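Local coordinates for protein succinylglutamate desuccinylase (Vibrio parahaemolyticus, PDB 2BCO) that probably hydrolyses N-succinylglutamate to succinate and glutamate, the last step of arginine degradation by the AST pathway, as a zinc enzyme, at residues Lys54-Ser59 with Arg242-Glu247. Numbering follows the deposited sequence.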
loop_
_atom_site.group_PDB
_atom_site.type_symbol
_atom_site.label_atom_id
_atom_site.label_comp_id
_atom_site.label_asym_id
_atom_site.label_seq_id
_atom_site.Cartn_x
_atom_site.Cartn_y
_atom_site.Cartn_z
ATOM N N LYS A 54 1.852 18.503 -4.873
ATOM C CA LYS A 54 1.624 17.069 -5.016
ATOM C C LYS A 54 0.163 16.676 -4.777
ATOM O O LYS A 54 -0.563 17.316 -4.010
ATOM C CB LYS A 54 2.519 16.283 -4.055
ATOM C CG LYS A 54 4.003 16.410 -4.359
ATOM C CD LYS A 54 4.823 15.462 -3.509
ATOM C CE LYS A 54 6.298 15.529 -3.868
ATOM N NZ LYS A 54 6.887 16.872 -3.596
ATOM N N ASN A 55 -0.263 15.629 -5.467
ATOM C CA ASN A 55 -1.612 15.108 -5.324
ATOM C C ASN A 55 -1.419 13.694 -4.819
ATOM O O ASN A 55 -1.162 12.768 -5.583
ATOM C CB ASN A 55 -2.325 15.143 -6.669
ATOM C CG ASN A 55 -2.569 16.559 -7.143
ATOM O OD1 ASN A 55 -3.452 17.248 -6.635
ATOM N ND2 ASN A 55 -1.767 17.012 -8.097
ATOM N N ILE A 56 -1.518 13.551 -3.505
ATOM C CA ILE A 56 -1.307 12.270 -2.855
ATOM C C ILE A 56 -2.564 11.575 -2.367
ATOM O O ILE A 56 -3.345 12.135 -1.598
ATOM C CB ILE A 56 -0.387 12.423 -1.630
ATOM C CG1 ILE A 56 0.796 13.333 -1.964
ATOM C CG2 ILE A 56 0.089 11.052 -1.176
ATOM C CD1 ILE A 56 1.677 13.639 -0.762
ATOM N N ILE A 57 -2.748 10.344 -2.819
ATOM C CA ILE A 57 -3.869 9.540 -2.370
ATOM C C ILE A 57 -3.261 8.699 -1.267
ATOM O O ILE A 57 -2.260 8.027 -1.477
ATOM C CB ILE A 57 -4.388 8.582 -3.460
ATOM C CG1 ILE A 57 -5.029 9.372 -4.601
ATOM C CG2 ILE A 57 -5.399 7.604 -2.850
ATOM C CD1 ILE A 57 -5.512 8.483 -5.741
ATOM N N ILE A 58 -3.841 8.755 -0.081
ATOM C CA ILE A 58 -3.327 7.970 1.024
ATOM C C ILE A 58 -4.459 7.055 1.463
ATOM O O ILE A 58 -5.375 7.480 2.153
ATOM C CB ILE A 58 -2.892 8.882 2.193
ATOM C CG1 ILE A 58 -1.847 9.895 1.696
ATOM C CG2 ILE A 58 -2.318 8.039 3.330
ATOM C CD1 ILE A 58 -1.603 11.059 2.655
ATOM N N SER A 59 -4.405 5.797 1.045
ATOM C CA SER A 59 -5.456 4.866 1.414
ATOM C C SER A 59 -5.012 3.842 2.444
ATOM O O SER A 59 -3.842 3.473 2.532
ATOM C CB SER A 59 -6.014 4.157 0.164
ATOM O OG SER A 59 -5.020 3.431 -0.534
ATOM N N ARG A 242 4.405 12.615 7.303
ATOM C CA ARG A 242 3.990 13.969 7.676
ATOM C C ARG A 242 4.831 14.990 6.910
ATOM O O ARG A 242 4.316 16.012 6.456
ATOM C CB ARG A 242 4.130 14.189 9.188
ATOM C CG ARG A 242 2.998 13.550 10.005
ATOM C CD ARG A 242 3.358 13.397 11.484
ATOM N NE ARG A 242 2.280 12.767 12.236
ATOM C CZ ARG A 242 1.204 13.403 12.697
ATOM N NH1 ARG A 242 1.051 14.708 12.491
ATOM N NH2 ARG A 242 0.271 12.726 13.358
ATOM N N ASN A 243 6.118 14.703 6.749
ATOM C CA ASN A 243 6.997 15.613 6.025
ATOM C C ASN A 243 6.581 15.703 4.561
ATOM O O ASN A 243 6.734 16.745 3.933
ATOM C CB ASN A 243 8.460 15.149 6.103
ATOM C CG ASN A 243 9.063 15.328 7.490
ATOM O OD1 ASN A 243 8.607 16.154 8.278
ATOM N ND2 ASN A 243 10.110 14.566 7.783
ATOM N N LEU A 244 6.046 14.609 4.026
ATOM C CA LEU A 244 5.630 14.567 2.633
ATOM C C LEU A 244 4.397 15.427 2.381
ATOM O O LEU A 244 4.347 16.181 1.399
ATOM C CB LEU A 244 5.356 13.120 2.209
ATOM C CG LEU A 244 4.944 12.859 0.754
ATOM C CD1 LEU A 244 6.074 13.280 -0.184
ATOM C CD2 LEU A 244 4.621 11.372 0.564
ATOM N N ILE A 245 3.398 15.319 3.253
ATOM C CA ILE A 245 2.202 16.123 3.069
ATOM C C ILE A 245 2.516 17.606 3.348
ATOM O O ILE A 245 1.830 18.496 2.854
ATOM C CB ILE A 245 1.033 15.620 3.977
ATOM C CG1 ILE A 245 1.130 16.229 5.367
ATOM C CG2 ILE A 245 1.070 14.098 4.098
ATOM C CD1 ILE A 245 0.218 17.406 5.551
ATOM N N ALA A 246 3.572 17.867 4.115
ATOM C CA ALA A 246 3.958 19.242 4.438
ATOM C C ALA A 246 5.111 19.767 3.581
ATOM O O ALA A 246 5.536 20.907 3.753
ATOM C CB ALA A 246 4.331 19.354 5.917
ATOM N N GLU A 247 5.612 18.944 2.663
ATOM C CA GLU A 247 6.724 19.341 1.797
ATOM C C GLU A 247 7.884 19.908 2.611
ATOM O O GLU A 247 8.359 21.011 2.340
ATOM C CB GLU A 247 6.267 20.393 0.778
ATOM C CG GLU A 247 5.542 19.832 -0.428
ATOM C CD GLU A 247 6.425 18.925 -1.266
ATOM O OE1 GLU A 247 6.784 17.828 -0.788
ATOM O OE2 GLU A 247 6.764 19.315 -2.403
#
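Leu244 reaches from the last turn of helix 235-245 over the tip of Ile56, whose CD1 lies 3.7 Å from Leu244 CG and 3.9 Å from Leu244 CD2, so that the methyl rests against the branch carbon and one of the two prongs. Two torsions set up this overlap: Leu244 holds CG anti to its backbone N (chi1 -178°), which brings the fork across to the strand, while Ile56 extends CG1-CD1 with CD1 anti to CA (chi2 174°). The other prong, Leu244 CD1, lies 4.2 Å from Lys54 CD, where the lysine chain crosses the leucine at about a right angle. Two residues further along the strand, Ile58 adds a looser contact, its CD1 standing 4.3 Å from Ile245 CG2. Lys54, Ile56 and Ile58 thus start out toward the helix, whereas Ile57 points to the other side and packs on helix 125-141, a concrete case of a zinc-exopeptidase-like alpha/beta domain with helices on both faces of its central sheet. Strand 55-60 runs parallel to its neighbours 90-95 and 149-157; of the latter, Trp150 packs on Lys54 and Ile56, and Leu152 on Leu244. At the more exposed edge the contact turns ionic. Glu247 leaves the helix with positive phi in a Schellman motif, and its chain, bent at chi2 (-63°), carries the carboxylate back to Lys54. Lys54 is extended until chi4, where the final bend turns NZ into a salt bridge with Glu247 OE2 at 2.7 Å, approached from above the carboxylate plane; the accompanying hydrogen bond from Lys54 NZ to Glu247 OE1, at 3.0 Å, is weak. The side chain of Glu247 also touches Asp88, an acidic neighbour that may make the carboxylate depend more on the lysine for charge balance.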